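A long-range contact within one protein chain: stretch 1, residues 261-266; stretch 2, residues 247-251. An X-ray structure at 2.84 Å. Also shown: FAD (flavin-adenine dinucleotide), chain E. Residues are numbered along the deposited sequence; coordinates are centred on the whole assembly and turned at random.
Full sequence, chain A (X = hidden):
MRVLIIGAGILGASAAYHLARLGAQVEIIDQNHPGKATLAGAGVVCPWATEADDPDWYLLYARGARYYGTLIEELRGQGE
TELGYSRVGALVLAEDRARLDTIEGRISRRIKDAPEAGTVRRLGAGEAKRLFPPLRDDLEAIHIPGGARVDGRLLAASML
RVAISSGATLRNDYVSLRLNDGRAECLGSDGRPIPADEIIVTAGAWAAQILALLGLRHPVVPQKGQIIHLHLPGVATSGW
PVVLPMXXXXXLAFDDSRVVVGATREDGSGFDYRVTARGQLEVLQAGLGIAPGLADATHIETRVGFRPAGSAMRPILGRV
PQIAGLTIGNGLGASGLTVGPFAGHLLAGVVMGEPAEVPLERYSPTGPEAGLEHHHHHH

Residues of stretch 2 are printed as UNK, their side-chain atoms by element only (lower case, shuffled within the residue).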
ATOM      1  N   VAL A 261       3.394 -15.447 -11.551  1.00 42.30           N
ATOM      2  CA  VAL A 261       4.376 -15.698 -12.598  1.00 48.65           C
ATOM      3  C   VAL A 261       5.759 -15.861 -11.979  1.00 61.80           C
ATOM      4  O   VAL A 261       6.081 -15.258 -10.950  1.00 53.86           O
ATOM      5  CB  VAL A 261       4.376 -14.572 -13.653  1.00 42.08           C
ATOM      6  CG1 VAL A 261       5.279 -14.935 -14.822  1.00 37.77           C
ATOM      7  CG2 VAL A 261       2.962 -14.308 -14.137  1.00 37.05           C
ATOM      8  N   GLY A 262       6.585 -16.677 -12.640  1.00 74.20           N
ATOM      9  CA  GLY A 262       7.884 -17.090 -12.140  1.00 72.68           C
ATOM     10  C   GLY A 262       8.736 -15.971 -11.583  1.00 71.04           C
ATOM     11  O   GLY A 262       8.595 -14.813 -11.984  1.00 78.51           O
ATOM     12  N   ALA A 263       9.632 -16.311 -10.665  1.00 61.45           N
ATOM     13  CA  ALA A 263      10.371 -15.326  -9.895  1.00 58.10           C
ATOM     14  C   ALA A 263      11.789 -15.149 -10.427  1.00 50.15           C
ATOM     15  O   ALA A 263      12.299 -15.948 -11.215  1.00 47.93           O
ATOM     16  CB  ALA A 263      10.411 -15.730  -8.418  1.00 60.82           C
ATOM     17  N   THR A 264      12.425 -14.072  -9.973  1.00 43.86           N
ATOM     18  CA  THR A 264      13.818 -13.802 -10.280  1.00 41.65           C
ATOM     19  C   THR A 264      14.720 -14.572  -9.321  1.00 40.46           C
ATOM     20  O   THR A 264      14.283 -15.071  -8.283  1.00 41.32           O
ATOM     21  CB  THR A 264      14.112 -12.303 -10.181  1.00 41.64           C
ATOM     22  OG1 THR A 264      13.878 -11.851  -8.841  1.00 40.11           O
ATOM     23  CG2 THR A 264      13.225 -11.514 -11.135  1.00 38.36           C
ATOM     24  N   ARG A 265      16.001 -14.664  -9.683  1.00 40.72           N
ATOM     25  CA  ARG A 265      17.000 -15.375  -8.876  1.00 43.52           C
ATOM     26  C   ARG A 265      18.258 -14.508  -8.851  1.00 45.06           C
ATOM     27  O   ARG A 265      19.148 -14.655  -9.694  1.00 45.91           O
ATOM     28  CB  ARG A 265      17.266 -16.763  -9.440  1.00 49.80           C
ATOM     29  CG  ARG A 265      16.040 -17.660  -9.389  1.00 54.12           C
ATOM     30  CD  ARG A 265      16.156 -18.887 -10.276  1.00 58.91           C
ATOM     31  NE  ARG A 265      14.881 -19.597 -10.333  1.00 65.44           N
ATOM     32  CZ  ARG A 265      14.401 -20.357  -9.351  1.00 68.60           C
ATOM     33  NH1 ARG A 265      13.226 -20.957  -9.492  1.00 66.91           N
ATOM     34  NH2 ARG A 265      15.089 -20.515  -8.227  1.00 68.96           N
ATOM     35  N   GLU A 266      18.328 -13.618  -7.863  1.00 46.10           N
ATOM     36  CA  GLU A 266      19.343 -12.568  -7.809  1.00 47.02           C
ATOM     37  C   GLU A 266      20.390 -12.945  -6.767  1.00 46.71           C
ATOM     38  O   GLU A 266      20.179 -12.768  -5.564  1.00 46.97           O
ATOM     39  CB  GLU A 266      18.691 -11.224  -7.495  1.00 46.99           C
ATOM     40  CG  GLU A 266      17.644 -10.800  -8.520  1.00 44.71           C
ATOM     41  CD  GLU A 266      16.948  -9.501  -8.159  1.00 42.35           C
ATOM     42  OE1 GLU A 266      15.701  -9.459  -8.224  1.00 39.32           O
ATOM     43  OE2 GLU A 266      17.643  -8.523  -7.809  1.00 43.08           O
ATOM     44  N   UNK A 247      12.798 -23.017 -17.700  1.00 61.05           N
ATOM     45  CA  UNK A 247      13.742 -21.956 -18.022  1.00 58.50           C
ATOM     46  C   UNK A 247      13.974 -21.052 -16.819  1.00 59.64           C
ATOM     47  O   UNK A 247      14.215 -19.850 -16.978  1.00 61.77           O
ATOM     48  c   UNK A 247      13.251 -21.130 -19.211  1.00 55.27           C
ATOM     49  o   UNK A 247      11.292 -20.673 -17.916  1.00 53.01           O
ATOM     50  n   UNK A 247      11.582 -19.480 -19.795  1.00 53.20           N
ATOM     51  c   UNK A 247      11.955 -20.404 -18.918  1.00 53.79           C
ATOM     52  N   UNK A 248      13.895 -21.609 -15.611  1.00 57.54           N
ATOM     53  CA  UNK A 248      14.005 -20.897 -14.343  1.00 54.10           C
ATOM     54  C   UNK A 248      12.751 -20.094 -14.022  1.00 48.15           C
ATOM     55  O   UNK A 248      12.669 -19.511 -12.934  1.00 47.44           O
ATOM     56  c   UNK A 248      15.216 -19.951 -14.304  1.00 54.86           C
ATOM     57  o   UNK A 248      15.022 -18.834 -15.155  1.00 51.46           O
ATOM     58  N   UNK A 249      11.776 -20.040 -14.924  1.00 42.40           N
ATOM     59  CA  UNK A 249      10.527 -19.328 -14.707  1.00 42.86           C
ATOM     60  C   UNK A 249       9.378 -20.325 -14.680  1.00 42.49           C
ATOM     61  O   UNK A 249       9.541 -21.510 -14.987  1.00 43.83           O
ATOM     62  c   UNK A 249      11.378 -17.205 -15.829  1.00 45.26           C
ATOM     63  c   UNK A 249      12.355 -15.183 -14.945  1.00 40.57           C
ATOM     64  c   UNK A 249      13.359 -15.253 -15.887  1.00 42.91           C
ATOM     65  c   UNK A 249      11.373 -16.155 -14.921  1.00 42.96           C
ATOM     66  c   UNK A 249      13.388 -16.284 -16.801  1.00 41.83           C
ATOM     67  c   UNK A 249      10.302 -18.267 -15.792  1.00 43.66           C
ATOM     68  o   UNK A 249      14.338 -14.284 -15.913  1.00 47.00           O
ATOM     69  c   UNK A 249      12.401 -17.254 -16.767  1.00 45.14           C
ATOM     70  N   UNK A 250       8.205 -19.829 -14.308  1.00 38.08           N
ATOM     71  CA  UNK A 250       7.030 -20.669 -14.104  1.00 35.12           C
ATOM     72  C   UNK A 250       5.833 -19.756 -13.875  1.00 35.96           C
ATOM     73  O   UNK A 250       5.951 -18.528 -13.894  1.00 37.89           O
ATOM     74  c   UNK A 250       8.441 -19.663  -9.302  1.00 35.96           C
ATOM     75  c   UNK A 250       9.395 -20.171 -10.158  1.00 36.90           C
ATOM     76  c   UNK A 250       6.716 -20.414 -10.774  1.00 35.73           C
ATOM     77  c   UNK A 250       7.660 -20.934 -11.653  1.00 32.72           C
ATOM     78  c   UNK A 250       7.099 -19.782  -9.604  1.00 34.31           C
ATOM     79  c   UNK A 250       7.236 -21.625 -12.928  1.00 32.48           C
ATOM     80  o   UNK A 250       8.830 -19.037  -8.141  1.00 37.07           O
ATOM     81  c   UNK A 250       9.002 -20.802 -11.326  1.00 34.38           C
ATOM     82  N   UNK A 251       4.672 -20.368 -13.662  1.00 35.73           N
ATOM     83  CA  UNK A 251       3.478 -19.614 -13.312  1.00 35.76           C
ATOM     84  C   UNK A 251       2.385 -20.592 -12.911  1.00 36.54           C
ATOM     85  O   UNK A 251       2.368 -21.739 -13.362  1.00 37.87           O
ATOM     86  c   UNK A 251       1.450 -19.487 -18.222  1.00 50.50           C
ATOM     87  c   UNK A 251       2.607 -19.485 -15.718  1.00 42.12           C
ATOM     88  s   UNK A 251       2.272 -18.369 -17.094  1.00 46.38           S
ATOM     89  c   UNK A 251       3.011 -18.728 -14.471  1.00 36.25           C
TER
HETATM   90  PA  FAD E 401      11.616 -17.584   6.222  1.00 34.20           P
HETATM   91  O1A FAD E 401      12.250 -16.343   5.716  1.00 31.30           O
HETATM   92  O2A FAD E 401      10.202 -17.830   5.688  1.00 37.43           O
HETATM   93  O5B FAD E 401      11.596 -17.631   7.790  1.00 36.36           O
HETATM   94  C5B FAD E 401      12.568 -16.910   8.575  1.00 41.88           C
HETATM   95  C4B FAD E 401      11.856 -16.230   9.715  1.00 43.79           C
HETATM   96  O4B FAD E 401      12.754 -16.106  10.844  1.00 50.20           O
HETATM   97  C3B FAD E 401      11.361 -14.816   9.407  1.00 41.67           C
HETATM   98  O3B FAD E 401      10.075 -14.603   9.977  1.00 38.21           O
HETATM   99  C2B FAD E 401      12.424 -13.934  10.064  1.00 48.53           C
HETATM  100  O2B FAD E 401      11.917 -12.655  10.428  1.00 45.90           O
HETATM  101  C1B FAD E 401      12.750 -14.771  11.296  1.00 50.04           C
HETATM  102  N9A FAD E 401      14.044 -14.478  11.903  1.00 64.90           N
HETATM  103  C8A FAD E 401      15.273 -14.519  11.301  1.00 49.07           C
HETATM  104  N7A FAD E 401      16.267 -14.201  12.096  1.00 55.79           N
HETATM  105  C5A FAD E 401      15.646 -13.932  13.307  1.00 55.82           C
HETATM  106  C6A FAD E 401      16.144 -13.538  14.563  1.00 55.56           C
HETATM  107  N6A FAD E 401      17.439 -13.337  14.820  1.00 53.75           N
HETATM  108  N1A FAD E 401      15.252 -13.352  15.561  1.00 51.65           N
HETATM  109  C2A FAD E 401      13.954 -13.549  15.314  1.00 53.95           C
HETATM  110  N3A FAD E 401      13.372 -13.920  14.171  1.00 49.50           N
HETATM  111  C4A FAD E 401      14.276 -14.096  13.201  1.00 52.75           C
HETATM  112  N1  FAD E 401       9.507 -22.941  -2.660  1.00 48.07           N
HETATM  113  C2  FAD E 401       8.776 -23.938  -3.239  1.00 48.59           C
HETATM  114  O2  FAD E 401       8.781 -25.089  -2.789  1.00 50.66           O
HETATM  115  N3  FAD E 401       8.004 -23.666  -4.355  1.00 44.09           N
HETATM  116  C4  FAD E 401       7.888 -22.441  -4.979  1.00 44.82           C
HETATM  117  O4  FAD E 401       7.169 -22.318  -5.969  1.00 46.56           O
HETATM  118  C4X FAD E 401       8.671 -21.388  -4.359  1.00 44.58           C
HETATM  119  N5  FAD E 401       8.620 -20.197  -4.884  1.00 42.04           N
HETATM  120  C5X FAD E 401       9.366 -19.191  -4.292  1.00 39.85           C
HETATM  121  C6  FAD E 401       9.323 -17.911  -4.843  1.00 41.20           C
HETATM  122  C7  FAD E 401      10.050 -16.864  -4.284  1.00 39.97           C
HETATM  123  C7M FAD E 401       9.978 -15.496  -4.907  1.00 40.53           C
HETATM  124  C8  FAD E 401      10.846 -17.101  -3.153  1.00 40.98           C
HETATM  125  C8M FAD E 401      11.647 -15.989  -2.526  1.00 45.61           C
HETATM  126  C9  FAD E 401      10.890 -18.377  -2.601  1.00 39.84           C
HETATM  127  C9A FAD E 401      10.160 -19.421  -3.159  1.00 38.25           C
HETATM  128  N10 FAD E 401      10.183 -20.724  -2.619  1.00 38.61           N
HETATM  129  C10 FAD E 401       9.452 -21.735  -3.199  1.00 44.05           C
HETATM  130  C1' FAD E 401      11.007 -21.036  -1.440  1.00 37.09           C
HETATM  131  C2' FAD E 401      10.283 -20.799  -0.116  1.00 37.57           C
HETATM  132  O2' FAD E 401       9.488 -19.615  -0.191  1.00 38.44           O
HETATM  133  C3' FAD E 401      11.318 -20.638   0.996  1.00 35.71           C
HETATM  134  O3' FAD E 401      12.352 -21.599   0.815  1.00 39.32           O
HETATM  135  C4' FAD E 401      10.760 -20.797   2.410  1.00 35.02           C
HETATM  136  O4' FAD E 401       9.707 -19.854   2.603  1.00 34.98           O
HETATM  137  C5' FAD E 401      11.836 -20.601   3.457  1.00 37.30           C
HETATM  138  O5' FAD E 401      11.239 -20.665   4.769  1.00 36.52           O
HETATM  139  P   FAD E 401      12.086 -20.360   6.060  1.00 36.98           P
HETATM  140  O1P FAD E 401      13.370 -21.195   6.018  1.00 41.73           O
HETATM  141  O2P FAD E 401      11.281 -20.494   7.300  1.00 34.01           O
HETATM  142  O3P FAD E 401      12.502 -18.841   5.839  1.00 38.96           O

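Position 247 carries four side-chain atoms: two carbons in line, the second bearing one oxygen and one nitrogen. They reach nothing on stretch 1. A planar amide this short is asparagine, Asn247, and it instead serves its own stretch, with OD1 accepting a hydrogen bond from the backbone N of residue 249 at 3.1 Å.

Position 248 has one carbon and one oxygen and no branch, a primary hydroxyl. Its useful group here is the backbone carbonyl: the backbone O accepts a weak hydrogen bond from Arg265 NE at 3.4 Å, nearly straight at 169°, with the oxygen at the edge of the guanidinium, where N-H groups point. The side chain adds little, its CB lying 4.0 Å from Arg265 NE. The residue is serine, Ser248.

At position 249, one carbon leads to a ring of six carbons bearing an oxygen, a phenol. The ring meets stretch 1 backbone, with Gly262 C at its edge and Ala263 O also close. The residue is tyrosine, and Gly262 C stands 4.3 Å from Tyr249 CD1, Ala263 O 3.8 Å from Tyr249 CE1.

Position 250 repeats that inventory, one carbon and a six-carbon ring with an oxygen, but this ring lies under Gly262. The CA of Gly262 sits 3.6 Å from the ring centroid, 5° off the normal, a CH-pi contact over the face, and the hydroxyl end touches Ala263. It too is tyrosine. Tyr250 OH is 3.7 Å from Ala263 CB and lies 3.5 Å from FAD N5 of the flavin.

Position 251 is an unbranched chain of two carbons, a sulfur and a final carbon. Its CB packs 3.8 Å from Val261 CA, while the end of the chain leads away from stretch 1. This is methionine, Met251.

A backbone bond from Gly262 and a weak side-chain bond from Arg265 join the stretches, and the Tyr250 ring lays its face against the Gly262 CA. Val261 and Met251 form an antiparallel, non-hydrogen-bonded pair with CA atoms 4.1 Å apart, and their side chains share one face of the sheet. Next to it, Gly262 N donates to Tyr250 O at 2.3 Å, a very short distance in a 2.84 Å model, with a bent angle of 126°. Glycine is the fitting residue there: an ideal CB would come 2.3 Å from Tyr250 N and 2.8 Å from Tyr249 CA, both clashes. The rule to take away is that the missing CB at Gly262 leaves room for the backbone of Tyr249 and Tyr250 to come close, and its CA also rests over the Tyr250 ring, while Arg265 ties the far end loosely to a carbonyl.

Stretch 2 247-251: NSYYM
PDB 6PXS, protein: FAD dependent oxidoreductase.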